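Long-range contact in glutathione S-transferase delta (Bombyx mori, PDB 3VK9), which probably transfers glutathione to electrophilic compounds as a homodimeric delta-class transferase: residues D4-P9 against T56-G61. Numbering follows the deposited sequence.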
ATOM      1  N   ASP A   4      -5.510  16.505  15.245  1.00 23.62           N
ATOM      2  CA  ASP A   4      -4.873  15.561  16.170  1.00 13.38           C
ATOM      3  C   ASP A   4      -4.140  14.433  15.453  1.00 13.50           C
ATOM      4  O   ASP A   4      -4.622  13.924  14.448  1.00 14.00           O
ATOM      5  CB  ASP A   4      -5.918  14.956  17.117  1.00 11.54           C
ATOM      6  CG  ASP A   4      -6.628  16.004  17.959  1.00 19.41           C
ATOM      7  OD1 ASP A   4      -7.759  15.720  18.415  1.00 22.70           O
ATOM      8  OD2 ASP A   4      -6.064  17.109  18.148  1.00 22.28           O
ATOM      9  N   LEU A   5      -2.977  14.058  15.973  1.00 16.61           N
ATOM     10  CA  LEU A   5      -2.278  12.861  15.518  1.00 15.65           C
ATOM     11  C   LEU A   5      -2.025  11.926  16.697  1.00 16.20           C
ATOM     12  O   LEU A   5      -1.243  12.239  17.588  1.00 12.18           O
ATOM     13  CB  LEU A   5      -0.948  13.216  14.852  1.00 15.00           C
ATOM     14  CG  LEU A   5      -0.234  12.010  14.235  1.00 13.02           C
ATOM     15  CD1 LEU A   5      -0.952  11.589  12.965  1.00 16.49           C
ATOM     16  CD2 LEU A   5       1.253  12.271  13.938  1.00 15.46           C
ATOM     17  N   TYR A   6      -2.707  10.788  16.706  1.00 12.38           N
ATOM     18  CA  TYR A   6      -2.399   9.706  17.643  1.00 14.33           C
ATOM     19  C   TYR A   6      -1.234   8.875  17.123  1.00 14.46           C
ATOM     20  O   TYR A   6      -1.280   8.397  16.000  1.00 14.81           O
ATOM     21  CB  TYR A   6      -3.626   8.824  17.832  1.00 15.54           C
ATOM     22  CG  TYR A   6      -4.781   9.585  18.425  1.00 14.44           C
ATOM     23  CD1 TYR A   6      -5.632  10.331  17.616  1.00 14.30           C
ATOM     24  CD2 TYR A   6      -5.006   9.584  19.799  1.00 11.21           C
ATOM     25  CE1 TYR A   6      -6.694  11.043  18.157  1.00 15.44           C
ATOM     26  CE2 TYR A   6      -6.064  10.304  20.348  1.00 13.60           C
ATOM     27  CZ  TYR A   6      -6.904  11.029  19.520  1.00 14.81           C
ATOM     28  OH  TYR A   6      -7.961  11.746  20.057  1.00 20.59           O
ATOM     29  N   TYR A   7      -0.205   8.693  17.953  1.00 10.99           N
ATOM     30  CA  TYR A   7       1.033   8.065  17.527  1.00 11.80           C
ATOM     31  C   TYR A   7       1.832   7.475  18.704  1.00 10.07           C
ATOM     32  O   TYR A   7       1.520   7.712  19.879  1.00 12.49           O
ATOM     33  CB  TYR A   7       1.918   9.129  16.850  1.00 13.49           C
ATOM     34  CG  TYR A   7       2.695   9.944  17.865  1.00 12.59           C
ATOM     35  CD1 TYR A   7       2.033  10.731  18.800  1.00 14.47           C
ATOM     36  CD2 TYR A   7       4.085   9.893  17.912  1.00 17.64           C
ATOM     37  CE1 TYR A   7       2.740  11.457  19.760  1.00 23.62           C
ATOM     38  CE2 TYR A   7       4.801  10.624  18.862  1.00 20.02           C
ATOM     39  CZ  TYR A   7       4.119  11.400  19.778  1.00 21.85           C
ATOM     40  OH  TYR A   7       4.821  12.116  20.711  1.00 24.55           O
ATOM     41  N   VAL A   8       2.865   6.708  18.361  1.00 10.97           N
ATOM     42  CA  VAL A   8       3.978   6.424  19.260  1.00 13.15           C
ATOM     43  C   VAL A   8       5.230   6.719  18.445  1.00 14.39           C
ATOM     44  O   VAL A   8       5.230   6.518  17.233  1.00 12.63           O
ATOM     45  CB  VAL A   8       4.008   4.952  19.754  1.00 19.63           C
ATOM     46  CG1 VAL A   8       2.860   4.681  20.704  1.00 14.90           C
ATOM     47  CG2 VAL A   8       3.969   3.992  18.591  1.00 15.97           C
ATOM     48  N   PRO A   9       6.290   7.216  19.098  1.00 11.31           N
ATOM     49  CA  PRO A   9       7.490   7.643  18.362  1.00 13.25           C
ATOM     50  C   PRO A   9       8.269   6.505  17.699  1.00 17.74           C
ATOM     51  O   PRO A   9       8.941   6.760  16.710  1.00 18.99           O
ATOM     52  CB  PRO A   9       8.342   8.329  19.440  1.00 19.00           C
ATOM     53  CG  PRO A   9       7.869   7.761  20.716  1.00 15.30           C
ATOM     54  CD  PRO A   9       6.399   7.495  20.539  1.00 16.77           C
ATOM     55  N   THR A  56      -3.070   7.598  13.922  1.00 11.19           N
ATOM     56  CA  THR A  56      -4.406   7.978  13.484  1.00  9.26           C
ATOM     57  C   THR A  56      -4.501   9.504  13.481  1.00 12.92           C
ATOM     58  O   THR A  56      -4.304  10.161  14.513  1.00 12.97           O
ATOM     59  CB  THR A  56      -5.526   7.377  14.386  1.00 13.39           C
ATOM     60  OG1 THR A  56      -5.346   5.959  14.511  1.00 13.12           O
ATOM     61  CG2 THR A  56      -6.906   7.662  13.816  1.00 16.56           C
ATOM     62  N   LEU A  57      -4.798  10.052  12.310  1.00 10.54           N
ATOM     63  CA  LEU A  57      -4.945  11.487  12.121  1.00 10.64           C
ATOM     64  C   LEU A  57      -6.434  11.827  12.296  1.00 13.21           C
ATOM     65  O   LEU A  57      -7.277  11.197  11.671  1.00 12.15           O
ATOM     66  CB  LEU A  57      -4.480  11.826  10.698  1.00  9.75           C
ATOM     67  CG  LEU A  57      -4.336  13.278  10.206  1.00 21.68           C
ATOM     68  CD1 LEU A  57      -5.653  13.907   9.795  1.00 31.09           C
ATOM     69  CD2 LEU A  57      -3.601  14.116  11.227  1.00 23.36           C
ATOM     70  N   VAL A  58      -6.768  12.788  13.153  1.00 11.78           N
ATOM     71  CA  VAL A  58      -8.175  13.174  13.315  1.00 11.33           C
ATOM     72  C   VAL A  58      -8.362  14.651  13.019  1.00 20.64           C
ATOM     73  O   VAL A  58      -7.857  15.523  13.736  1.00 18.01           O
ATOM     74  CB  VAL A  58      -8.733  12.846  14.711  1.00 11.53           C
ATOM     75  CG1 VAL A  58     -10.213  13.226  14.798  1.00 19.95           C
ATOM     76  CG2 VAL A  58      -8.546  11.370  15.007  1.00 17.60           C
ATOM     77  N   ASP A  59      -9.101  14.917  11.947  1.00 19.67           N
ATOM     78  CA  ASP A  59      -9.246  16.261  11.421  1.00 21.61           C
ATOM     79  C   ASP A  59     -10.740  16.581  11.375  1.00 25.86           C
ATOM     80  O   ASP A  59     -11.401  16.365  10.362  1.00 21.79           O
ATOM     81  CB  ASP A  59      -8.611  16.338  10.032  1.00 14.36           C
ATOM     82  CG  ASP A  59      -8.590  17.741   9.477  1.00 23.05           C
ATOM     83  OD1 ASP A  59      -9.107  18.643  10.154  1.00 21.99           O
ATOM     84  OD2 ASP A  59      -8.072  17.947   8.357  1.00 19.11           O
ATOM     85  N   ASP A  60     -11.257  17.090  12.490  1.00 36.90           N
ATOM     86  CA  ASP A  60     -12.693  17.234  12.687  1.00 48.76           C
ATOM     87  C   ASP A  60     -13.414  15.904  12.467  1.00 44.65           C
ATOM     88  O   ASP A  60     -13.186  14.934  13.194  1.00 38.13           O
ATOM     89  CB  ASP A  60     -13.260  18.320  11.771  1.00 62.29           C
ATOM     90  CG  ASP A  60     -12.622  19.676  12.020  1.00 75.08           C
ATOM     91  OD1 ASP A  60     -11.893  19.814  13.030  1.00 78.75           O
ATOM     92  OD2 ASP A  60     -12.854  20.605  11.214  1.00 79.70           O
ATOM     93  N   GLY A  61     -14.278  15.863  11.459  1.00 45.79           N
ATOM     94  CA  GLY A  61     -15.052  14.667  11.182  1.00 46.04           C
ATOM     95  C   GLY A  61     -14.264  13.539  10.534  1.00 47.31           C
ATOM     96  O   GLY A  61     -14.761  12.417  10.438  1.00 51.37           O
TER
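Thr56 O takes one hydrogen bond, from Tyr6 N at 2.8 Å, while two further groups close in on it from strand 4-7. Leu5 CA brings a CA-H contact to Thr56 O at 3.5 Å. The edge of the Tyr6 ring reaches the same Thr56 O through CD1 at 3.4 Å, with the oxygen in the ring plane. The return bond runs from Thr56 N to Tyr6 O. Two residues along, Asp4 and Val58 repeat this paired exchange; Val58 N meets Asp4 O at 2.8 Å. Between the two hydrogen-bonded pairs sits the non-hydrogen-bonded pair Leu5 and Leu57, the alternation of a regular antiparallel ladder, and the strand directions lie 164° apart.

On the face that carries Asp4, Tyr6, Thr56 and Val58, the Tyr6 ring slants back toward Asp4, CG anti to the carbonyl carbon (chi1 -62°), and its CE1 edge rests on Val58 CG2 at 3.7 Å. Its hydroxyl is hydrogen-bonded to Lys31 NZ. An alanine in place of Tyr6 would probably leave Val58 CG2 without its aromatic neighbour and Lys31 NZ without the hydroxyl. On the other face Leu5 and Leu57 cross at about a right angle, CD1 to CD2 at 4.1 Å, and Leu57 CD2 also lies 3.4 Å from Asp4 O.

These are the two central strands of the thioredoxin-like N-terminal domain. Strand 29-32 runs parallel to 4-7 on its far side, strand 62-64 flanks 56-59, and Val17 of helix 12-24 packs on Leu5.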